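Local coordinates for uncharacterized protein (Deinococcus radiodurans, PDB 3GG7) that binds manganese and belongs to the TatD-type metal-dependent hydrolases, so that it probably cleaves ester bonds, although its substrate is unknown, at residues W54-H60 / T81-V87. Residues are numbered along the deposited sequence; the frame is centred on the assembly and turned at random.
With MN (manganese (II) ion), chain B.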
ATOM      1  N   TRP A  54      -1.598   9.902  -7.142  1.00 17.40           N
ATOM      2  CA  TRP A  54      -1.198   8.785  -8.002  1.00 16.84           C
ATOM      3  C   TRP A  54      -2.135   7.628  -7.697  1.00 17.43           C
ATOM      4  O   TRP A  54      -2.109   7.057  -6.596  1.00 17.30           O
ATOM      5  CB  TRP A  54       0.241   8.379  -7.668  1.00 16.99           C
ATOM      6  CG  TRP A  54       1.285   9.456  -7.846  1.00 17.93           C
ATOM      7  CD1 TRP A  54       1.110  10.729  -8.335  1.00 20.41           C
ATOM      8  CD2 TRP A  54       2.694   9.331  -7.566  1.00 19.35           C
ATOM      9  NE1 TRP A  54       2.320  11.384  -8.368  1.00 20.35           N
ATOM     10  CE2 TRP A  54       3.300  10.553  -7.895  1.00 20.10           C
ATOM     11  CE3 TRP A  54       3.489   8.294  -7.060  1.00 21.97           C
ATOM     12  CZ2 TRP A  54       4.670  10.784  -7.725  1.00 20.21           C
ATOM     13  CZ3 TRP A  54       4.843   8.519  -6.912  1.00 20.42           C
ATOM     14  CH2 TRP A  54       5.419   9.763  -7.255  1.00 21.57           C
ATOM     15  N   THR A  55      -2.958   7.260  -8.669  1.00 16.80           N
ATOM     16  CA  THR A  55      -4.049   6.318  -8.422  1.00 17.24           C
ATOM     17  C   THR A  55      -3.619   4.879  -8.775  1.00 17.11           C
ATOM     18  O   THR A  55      -2.986   4.622  -9.830  1.00 17.58           O
ATOM     19  CB  THR A  55      -5.296   6.704  -9.223  1.00 17.66           C
ATOM     20  OG1 THR A  55      -5.542   8.116  -9.132  1.00 16.75           O
ATOM     21  CG2 THR A  55      -6.538   5.929  -8.739  1.00 16.64           C
ATOM     22  N   ALA A  56      -3.961   3.950  -7.877  1.00 16.40           N
ATOM     23  CA  ALA A  56      -3.628   2.517  -7.998  1.00 15.96           C
ATOM     24  C   ALA A  56      -4.935   1.718  -8.210  1.00 16.52           C
ATOM     25  O   ALA A  56      -6.009   2.104  -7.708  1.00 17.01           O
ATOM     26  CB  ALA A  56      -2.884   2.030  -6.753  1.00 16.43           C
ATOM     27  N   LEU A  57      -4.825   0.649  -9.004  1.00 16.53           N
ATOM     28  CA  LEU A  57      -5.907  -0.212  -9.436  1.00 16.99           C
ATOM     29  C   LEU A  57      -5.864  -1.453  -8.548  1.00 16.90           C
ATOM     30  O   LEU A  57      -4.879  -2.205  -8.542  1.00 17.18           O
ATOM     31  CB  LEU A  57      -5.722  -0.583 -10.899  1.00 17.39           C
ATOM     32  CG  LEU A  57      -6.753  -1.522 -11.472  1.00 16.43           C
ATOM     33  CD1 LEU A  57      -8.075  -0.815 -11.611  1.00 18.34           C
ATOM     34  CD2 LEU A  57      -6.250  -1.977 -12.868  1.00 19.70           C
ATOM     35  N   GLY A  58      -6.938  -1.689  -7.796  1.00 17.51           N
ATOM     36  CA  GLY A  58      -6.924  -2.695  -6.739  1.00 18.07           C
ATOM     37  C   GLY A  58      -8.100  -3.638  -6.742  1.00 18.27           C
ATOM     38  O   GLY A  58      -9.021  -3.534  -7.565  1.00 17.97           O
ATOM     39  N   PHE A  59      -8.033  -4.592  -5.819  1.00 17.44           N
ATOM     40  CA  PHE A  59      -9.148  -5.484  -5.506  1.00 17.58           C
ATOM     41  C   PHE A  59      -8.862  -6.045  -4.109  1.00 17.91           C
ATOM     42  O   PHE A  59      -8.014  -6.910  -3.925  1.00 18.45           O
ATOM     43  CB  PHE A  59      -9.249  -6.622  -6.510  1.00 18.06           C
ATOM     44  CG  PHE A  59     -10.634  -7.175  -6.687  1.00 17.83           C
ATOM     45  CD1 PHE A  59     -11.630  -7.015  -5.727  1.00 20.65           C
ATOM     46  CD2 PHE A  59     -10.931  -7.888  -7.805  1.00 18.72           C
ATOM     47  CE1 PHE A  59     -12.903  -7.550  -5.926  1.00 22.90           C
ATOM     48  CE2 PHE A  59     -12.208  -8.406  -8.011  1.00 20.21           C
ATOM     49  CZ  PHE A  59     -13.185  -8.241  -7.063  1.00 21.26           C
ATOM     50  N   HIS A  60      -9.493  -5.447  -3.125  1.00 18.54           N
ATOM     51  CA  HIS A  60      -9.152  -5.676  -1.713  1.00 18.47           C
ATOM     52  C   HIS A  60      -9.664  -7.049  -1.290  1.00 19.17           C
ATOM     53  O   HIS A  60     -10.798  -7.427  -1.610  1.00 18.68           O
ATOM     54  CB  HIS A  60      -9.802  -4.570  -0.895  1.00 18.73           C
ATOM     55  CG  HIS A  60      -9.344  -4.495   0.523  1.00 19.71           C
ATOM     56  ND1 HIS A  60      -9.609  -5.493   1.439  1.00 19.91           N
ATOM     57  CD2 HIS A  60      -8.691  -3.520   1.198  1.00 21.28           C
ATOM     58  CE1 HIS A  60      -9.135  -5.131   2.621  1.00 21.08           C
ATOM     59  NE2 HIS A  60      -8.557  -3.946   2.499  1.00 21.25           N
ATOM     60  N   THR A  81      -2.283   2.427 -15.598  1.00 19.99           N
ATOM     61  CA  THR A  81      -1.571   2.771 -14.373  1.00 20.29           C
ATOM     62  C   THR A  81      -0.352   1.913 -14.158  1.00 20.89           C
ATOM     63  O   THR A  81      -0.341   0.741 -14.540  1.00 21.16           O
ATOM     64  CB  THR A  81      -2.498   2.714 -13.109  1.00 21.40           C
ATOM     65  OG1 THR A  81      -1.752   3.142 -11.961  1.00 20.16           O
ATOM     66  CG2 THR A  81      -3.050   1.318 -12.882  1.00 21.44           C
ATOM     67  N   ARG A  82       0.637   2.496 -13.489  1.00 20.54           N
ATOM     68  CA  ARG A  82       1.821   1.747 -13.070  1.00 20.79           C
ATOM     69  C   ARG A  82       1.667   1.171 -11.666  1.00 19.82           C
ATOM     70  O   ARG A  82       2.546   0.437 -11.202  1.00 19.46           O
ATOM     71  CB  ARG A  82       3.086   2.600 -13.211  1.00 22.19           C
ATOM     72  CG  ARG A  82       3.307   3.695 -12.246  1.00 22.56           C
ATOM     73  CD  ARG A  82       4.488   4.650 -12.676  1.00 25.43           C
ATOM     74  NE  ARG A  82       4.300   5.340 -13.966  1.00 27.90           N
ATOM     75  CZ  ARG A  82       5.161   5.341 -14.999  1.00 31.91           C
ATOM     76  NH1 ARG A  82       6.327   4.693 -14.947  1.00 32.23           N
ATOM     77  NH2 ARG A  82       4.861   5.984 -16.117  1.00 34.84           N
ATOM     78  N   PHE A  83       0.553   1.481 -10.977  1.00 19.24           N
ATOM     79  CA  PHE A  83       0.375   1.123  -9.577  1.00 18.39           C
ATOM     80  C   PHE A  83      -0.840   0.236  -9.403  1.00 18.08           C
ATOM     81  O   PHE A  83      -1.930   0.549  -9.916  1.00 17.56           O
ATOM     82  CB  PHE A  83       0.182   2.351  -8.688  1.00 18.85           C
ATOM     83  CG  PHE A  83       1.244   3.417  -8.867  1.00 18.47           C
ATOM     84  CD1 PHE A  83       2.503   3.277  -8.280  1.00 21.28           C
ATOM     85  CD2 PHE A  83       0.964   4.572  -9.577  1.00 20.58           C
ATOM     86  CE1 PHE A  83       3.453   4.279  -8.448  1.00 20.62           C
ATOM     87  CE2 PHE A  83       1.908   5.559  -9.745  1.00 20.79           C
ATOM     88  CZ  PHE A  83       3.161   5.402  -9.143  1.00 21.52           C
ATOM     89  N   VAL A  84      -0.648  -0.860  -8.676  1.00 17.14           N
ATOM     90  CA  VAL A  84      -1.707  -1.831  -8.357  1.00 17.45           C
ATOM     91  C   VAL A  84      -1.869  -1.880  -6.845  1.00 18.22           C
ATOM     92  O   VAL A  84      -0.899  -2.078  -6.119  1.00 19.85           O
ATOM     93  CB  VAL A  84      -1.391  -3.234  -8.946  1.00 17.84           C
ATOM     94  CG1 VAL A  84      -2.263  -4.341  -8.323  1.00 20.42           C
ATOM     95  CG2 VAL A  84      -1.592  -3.135 -10.478  1.00 17.71           C
ATOM     96  N   GLY A  85      -3.085  -1.670  -6.345  1.00 17.80           N
ATOM     97  CA  GLY A  85      -3.377  -1.767  -4.918  1.00 17.79           C
ATOM     98  C   GLY A  85      -4.720  -1.113  -4.646  1.00 17.20           C
ATOM     99  O   GLY A  85      -5.157  -0.265  -5.427  1.00 16.87           O
ATOM    100  N   GLU A  86      -5.402  -1.491  -3.554  1.00 17.31           N
ATOM    101  CA  GLU A  86      -4.926  -2.471  -2.585  1.00 16.98           C
ATOM    102  C   GLU A  86      -5.284  -3.879  -3.053  1.00 16.91           C
ATOM    103  O   GLU A  86      -6.417  -4.147  -3.469  1.00 17.77           O
ATOM    104  CB  GLU A  86      -5.608  -2.183  -1.245  1.00 17.58           C
ATOM    105  CG  GLU A  86      -5.163  -3.098  -0.118  1.00 17.69           C
ATOM    106  CD  GLU A  86      -5.419  -2.536   1.255  1.00 20.18           C
ATOM    107  OE1 GLU A  86      -6.023  -1.432   1.364  1.00 18.58           O
ATOM    108  OE2 GLU A  86      -5.000  -3.197   2.226  1.00 19.86           O
ATOM    109  N   VAL A  87      -4.301  -4.793  -2.975  1.00 17.32           N
ATOM    110  CA  VAL A  87      -4.478  -6.198  -3.381  1.00 17.84           C
ATOM    111  C   VAL A  87      -3.851  -7.071  -2.309  1.00 18.16           C
ATOM    112  O   VAL A  87      -3.060  -6.565  -1.510  1.00 19.66           O
ATOM    113  CB  VAL A  87      -3.855  -6.515  -4.735  1.00 17.54           C
ATOM    114  CG1 VAL A  87      -4.544  -5.726  -5.874  1.00 18.84           C
ATOM    115  CG2 VAL A  87      -2.344  -6.224  -4.734  1.00 19.09           C
TER
HETATM  116 MN    MN B 253      -5.642   0.075   2.798  1.00 16.50          MN
HETATM  117  O   HOH W   1      -5.770  -1.194   4.386  1.00 22.24           O
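Thr81 OG1 donates to Thr55 O (2.9 Å), lying nearly in line with the C=O bond, and Thr81 OG1 in turn accepts from Phe83 N (3.0 Å), closing an ST turn. Threonine suits this place because its hydroxyl, anti to the backbone N (chi1 -177°), serves both strands while CG2 packs on Leu57 CB. A valine in its place would probably leave Thr55 O and Phe83 N without this shared partner and free the turn to shift. From here the backbones run parallel: Leu57 N donates to Phe83 O, and Leu57 O accepts from Gly85 N. Glycine suits position 58 because a CB there would probably run into the Gly85-Glu86 peptide. Small Ala56 sets its CB 3.6 Å from Phe83 CB. Phe83 CG stands anti to its own carbonyl carbon (chi1 -51°), which brings the ring to Trp54. Phe83 CZ lies 3.6 Å from Trp54 CE3; the planes differ by 13°, but the rings are offset so far that little of one lies over the other. After a cis peptide, Glu86 O accepts from Phe59 N, while the extended side chain carries Glu86 OE1 to the manganese (2.1 Å). Glu86 OE1 also sits at the edge of the His60 ring, near its plane, 3.4 Å from His60 CD2, with ring and carboxylate planes 56° apart. Glu86 OE2 is hydrogen-bonded to His124 and accepts from the metal-bound water, which, with the metal bond, probably fix the carboxylate's rotation; His7, His9 and Asp196 complete the protein ligands. The contact joins TIM-barrel strands 53-55 and 83-88, with Trp54 and Phe83 against helix 227-243, Thr55 and Leu57 against helix 40-44, and Phe59, Val84 and Val87 against helix 99-115.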